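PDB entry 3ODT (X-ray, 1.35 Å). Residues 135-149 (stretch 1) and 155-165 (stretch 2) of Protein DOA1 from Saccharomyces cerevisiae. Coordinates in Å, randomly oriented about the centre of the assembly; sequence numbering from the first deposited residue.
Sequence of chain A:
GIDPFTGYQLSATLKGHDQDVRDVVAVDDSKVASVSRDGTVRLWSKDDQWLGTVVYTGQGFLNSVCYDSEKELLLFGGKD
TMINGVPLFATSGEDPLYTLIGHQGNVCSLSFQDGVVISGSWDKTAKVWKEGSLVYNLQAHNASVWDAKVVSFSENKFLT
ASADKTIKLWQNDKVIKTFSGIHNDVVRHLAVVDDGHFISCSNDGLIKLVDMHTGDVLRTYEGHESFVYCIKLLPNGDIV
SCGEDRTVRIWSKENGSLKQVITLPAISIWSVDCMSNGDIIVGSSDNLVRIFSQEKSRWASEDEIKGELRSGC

Stretch 1, residues 135-149: VYNLQAHNASVWDAK
Stretch 2 155-165: ENKFLTASADK

Strands 145-149 and 157-162 run antiparallel, their axes 161° apart and 4.6 Å at closest approach. Lys-149 and Leu-159 form a hydrogen-bonded pair (N to O 2.8 Å in both directions), and Ala-161 N donates to Asp-147 O at 2.9 Å. Ala-148 faces Thr-160 and Val-145 faces Ser-162 in non-hydrogen-bonded pairs; between Val-145 and Asp-147 a bulge shifts the register by one, with Trp-146 at phi/psi -79/-26, and Ala-161 O receives weak bonds from Trp-146 N (2.8 Å) and Asp-147 N (3.4 Å).

Thr-160 and His-141 cover the most surface. His-141 (chi1 m, chi2 -70°) lies buried with both ring nitrogens engaged: ND1 donates to Asp-164 OD2 at 2.9 Å, and NE2 shares a 2.7 Å hydrogen bond with Thr-160 OG1. An imidazole suits this bridging place because its two nitrogens point in different directions. Ser-162 CB packs over its face, 3.4 Å from the ring centroid. Thr-160, chi1 p, turns OG1 to the histidine while CG2 meets Leu-138 CD1 at 4.1 Å.

A type I turn, Ser-162 to Lys-165, presents Asp-164 (chi1 p), whose carboxylate can serve two donors at once: OD2 also accepts from Asn-142 N at 3.0 Å. Ser-162 (chi1 t) is small enough to lay CB on the imidazole while OG donates to Ser-144 O at 3.0 Å. Buried Phe-158 (chi1 m, chi2 -68°) offers an apolar surface to Leu-138 (chi1 m, chi2 t) of strand 135-139, Phe-158 CB lying 3.9 Å from Leu-138 CD1.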

# COMPACT_ATOMS: atom_id res chain seq x y z
N VAL A 135 16.13 12.30 -4.91
CA VAL A 135 16.22 12.90 -6.23
C VAL A 135 15.21 14.03 -6.43
O VAL A 135 15.55 15.10 -6.97
CB VAL A 135 16.03 11.85 -7.30
CG1 VAL A 135 16.04 12.50 -8.69
CG2 VAL A 135 17.12 10.79 -7.20
N TYR A 136 13.95 13.78 -6.06
CA TYR A 136 12.92 14.81 -6.12
C TYR A 136 12.14 14.91 -4.81
O TYR A 136 11.66 13.90 -4.27
CB TYR A 136 11.93 14.56 -7.26
CG TYR A 136 12.55 14.32 -8.61
CD1 TYR A 136 13.24 15.31 -9.27
CD2 TYR A 136 12.39 13.12 -9.26
CE1 TYR A 136 13.79 15.11 -10.50
CE2 TYR A 136 12.93 12.90 -10.51
CZ TYR A 136 13.63 13.89 -11.12
OH TYR A 136 14.19 13.68 -12.34
N ASN A 137 11.98 16.15 -4.35
CA ASN A 137 11.07 16.49 -3.28
C ASN A 137 9.78 17.05 -3.90
O ASN A 137 9.80 18.11 -4.55
CB ASN A 137 11.71 17.55 -2.38
CG ASN A 137 10.83 17.91 -1.22
OD1 ASN A 137 10.11 17.07 -0.70
ND2 ASN A 137 10.86 19.17 -0.83
N LEU A 138 8.68 16.35 -3.73
CA LEU A 138 7.40 16.73 -4.30
C LEU A 138 6.61 17.51 -3.26
O LEU A 138 5.88 16.93 -2.45
CB LEU A 138 6.62 15.49 -4.74
CG LEU A 138 7.36 14.47 -5.62
CD1 LEU A 138 6.42 13.41 -6.18
CD2 LEU A 138 8.12 15.12 -6.76
N GLN A 139 6.79 18.82 -3.30
CA GLN A 139 6.27 19.76 -2.33
C GLN A 139 5.26 20.68 -3.04
O GLN A 139 5.63 21.46 -3.92
CB GLN A 139 7.45 20.56 -1.73
CG GLN A 139 7.12 21.37 -0.46
CD GLN A 139 8.38 21.81 0.31
OE1 GLN A 139 9.13 20.98 0.83
NE2 GLN A 139 8.60 23.13 0.40
N ALA A 140 3.99 20.55 -2.64
CA ALA A 140 2.91 21.32 -3.24
C ALA A 140 1.60 21.15 -2.47
O ALA A 140 0.86 22.11 -2.27
CB ALA A 140 2.72 20.93 -4.70
N HIS A 141 1.32 19.93 -2.02
CA HIS A 141 0.09 19.66 -1.29
C HIS A 141 0.02 20.47 -0.00
O HIS A 141 1.04 20.77 0.61
CB HIS A 141 -0.04 18.18 -0.93
CG HIS A 141 -0.45 17.31 -2.07
ND1 HIS A 141 -1.71 17.35 -2.62
CD2 HIS A 141 0.22 16.34 -2.74
CE1 HIS A 141 -1.79 16.46 -3.60
NE2 HIS A 141 -0.63 15.84 -3.68
N ASN A 142 -1.21 20.78 0.42
CA ASN A 142 -1.46 21.61 1.59
C ASN A 142 -1.76 20.84 2.87
O ASN A 142 -2.08 21.43 3.89
CB ASN A 142 -2.64 22.56 1.30
CG ASN A 142 -2.52 23.86 2.03
OD1 ASN A 142 -1.44 24.22 2.51
ND2 ASN A 142 -3.63 24.59 2.12
N ALA A 143 -1.68 19.52 2.79
CA ALA A 143 -1.95 18.63 3.89
C ALA A 143 -1.28 17.30 3.60
O ALA A 143 -0.67 17.11 2.54
CB ALA A 143 -3.46 18.45 4.10
N SER A 144 -1.38 16.39 4.57
CA SER A 144 -0.67 15.12 4.51
C SER A 144 -0.85 14.44 3.17
O SER A 144 -1.93 14.45 2.59
CB SER A 144 -1.19 14.20 5.61
OG SER A 144 -0.87 14.75 6.86
N VAL A 145 0.22 13.81 2.72
CA VAL A 145 0.25 13.01 1.51
C VAL A 145 0.13 11.54 1.93
O VAL A 145 1.05 10.94 2.48
CB VAL A 145 1.52 13.28 0.71
CG1 VAL A 145 1.63 12.30 -0.46
CG2 VAL A 145 1.56 14.72 0.22
N TRP A 146 -1.06 11.00 1.71
CA TRP A 146 -1.37 9.65 2.15
C TRP A 146 -0.81 8.59 1.23
O TRP A 146 -0.56 7.45 1.68
CB TRP A 146 -2.88 9.47 2.25
CG TRP A 146 -3.40 9.97 3.57
CD1 TRP A 146 -4.15 11.09 3.79
CD2 TRP A 146 -3.21 9.35 4.83
NE1 TRP A 146 -4.45 11.19 5.13
CE2 TRP A 146 -3.89 10.13 5.79
CE3 TRP A 146 -2.58 8.16 5.24
CZ2 TRP A 146 -3.93 9.79 7.13
CZ3 TRP A 146 -2.61 7.84 6.59
CH2 TRP A 146 -3.30 8.64 7.51
N ASP A 147 -0.60 8.91 -0.05
CA ASP A 147 -0.02 7.95 -0.97
C ASP A 147 0.73 8.64 -2.09
O ASP A 147 0.47 9.78 -2.42
CB ASP A 147 -1.09 7.01 -1.53
CG ASP A 147 -0.48 5.74 -2.13
OD1 ASP A 147 0.63 5.35 -1.72
OD2 ASP A 147 -1.10 5.15 -3.05
N ALA A 148 1.65 7.89 -2.68
CA ALA A 148 2.48 8.35 -3.78
C ALA A 148 2.88 7.12 -4.59
O ALA A 148 3.25 6.05 -4.04
CB ALA A 148 3.75 9.10 -3.27
N LYS A 149 2.79 7.26 -5.90
CA LYS A 149 3.07 6.17 -6.84
C LYS A 149 3.85 6.67 -8.03
O LYS A 149 3.69 7.82 -8.47
CB LYS A 149 1.78 5.55 -7.32
CG LYS A 149 0.97 4.82 -6.27
CD LYS A 149 1.69 3.59 -5.74
CE LYS A 149 0.72 2.55 -5.18
NZ LYS A 149 0.23 2.84 -3.82
N GLU A 155 9.74 8.76 -17.65
CA GLU A 155 9.33 10.16 -17.84
C GLU A 155 9.40 10.93 -16.52
O GLU A 155 9.06 12.11 -16.49
CB GLU A 155 7.91 10.24 -18.37
CG GLU A 155 7.70 9.60 -19.73
CD GLU A 155 6.28 9.77 -20.24
OE1 GLU A 155 5.89 10.90 -20.59
OE2 GLU A 155 5.53 8.76 -20.28
N ASN A 156 9.83 10.26 -15.45
CA ASN A 156 9.81 10.85 -14.12
C ASN A 156 8.46 11.43 -13.79
O ASN A 156 8.36 12.57 -13.34
CB ASN A 156 10.90 11.93 -14.00
CG ASN A 156 12.27 11.36 -14.16
OD1 ASN A 156 12.59 10.35 -13.55
ND2 ASN A 156 13.08 11.99 -14.98
N LYS A 157 7.41 10.64 -13.99
CA LYS A 157 6.07 11.08 -13.63
C LYS A 157 5.57 10.31 -12.43
O LYS A 157 5.72 9.09 -12.35
CB LYS A 157 5.11 10.89 -14.81
CG LYS A 157 5.31 11.94 -15.89
CD LYS A 157 4.32 11.76 -17.06
CE LYS A 157 4.37 12.96 -17.99
NZ LYS A 157 3.48 12.78 -19.16
N PHE A 158 4.99 11.04 -11.49
CA PHE A 158 4.60 10.53 -10.19
C PHE A 158 3.19 11.01 -9.90
O PHE A 158 2.75 12.06 -10.42
CB PHE A 158 5.56 11.01 -9.11
CG PHE A 158 7.01 10.85 -9.51
CD1 PHE A 158 7.55 9.61 -9.63
CD2 PHE A 158 7.79 11.95 -9.84
CE1 PHE A 158 8.85 9.44 -10.04
CE2 PHE A 158 9.08 11.79 -10.26
CZ PHE A 158 9.62 10.53 -10.35
N LEU A 159 2.51 10.28 -9.04
CA LEU A 159 1.13 10.61 -8.66
C LEU A 159 1.01 10.58 -7.13
O LEU A 159 1.50 9.66 -6.49
CB LEU A 159 0.17 9.59 -9.26
CG LEU A 159 -1.29 9.99 -9.36
CD1 LEU A 159 -1.53 11.12 -10.37
CD2 LEU A 159 -2.12 8.76 -9.73
N THR A 160 0.40 11.61 -6.56
CA THR A 160 0.25 11.71 -5.12
C THR A 160 -1.22 11.96 -4.76
O THR A 160 -1.98 12.59 -5.53
CB THR A 160 1.11 12.88 -4.58
OG1 THR A 160 0.77 14.10 -5.27
CG2 THR A 160 2.62 12.59 -4.80
N ALA A 161 -1.58 11.52 -3.57
CA ALA A 161 -2.91 11.63 -3.01
C ALA A 161 -2.81 12.27 -1.65
O ALA A 161 -1.97 11.89 -0.82
CB ALA A 161 -3.51 10.25 -2.83
N SER A 162 -3.72 13.21 -1.37
CA SER A 162 -3.61 14.02 -0.16
C SER A 162 -4.89 14.27 0.61
O SER A 162 -6.01 14.25 0.08
CB SER A 162 -2.93 15.35 -0.55
OG SER A 162 -2.86 16.30 0.48
N ALA A 163 -4.71 14.55 1.90
CA ALA A 163 -5.78 15.03 2.76
C ALA A 163 -6.32 16.38 2.31
O ALA A 163 -7.37 16.82 2.81
CB ALA A 163 -5.28 15.12 4.23
N ASP A 164 -5.62 17.04 1.38
CA ASP A 164 -6.13 18.31 0.86
C ASP A 164 -7.21 18.09 -0.21
O ASP A 164 -7.71 19.03 -0.80
CB ASP A 164 -5.00 19.24 0.39
CG ASP A 164 -4.31 18.78 -0.90
OD1 ASP A 164 -4.77 17.83 -1.55
OD2 ASP A 164 -3.27 19.38 -1.25
N LYS A 165 -7.62 16.83 -0.37
CA LYS A 165 -8.73 16.42 -1.25
C LYS A 165 -8.36 16.42 -2.73
O LYS A 165 -9.23 16.40 -3.58
CB LYS A 165 -10.00 17.24 -0.98
CG LYS A 165 -10.37 17.27 0.48
CD LYS A 165 -11.71 17.94 0.72
CE LYS A 165 -11.63 19.43 0.45
NZ LYS A 165 -12.93 20.16 0.68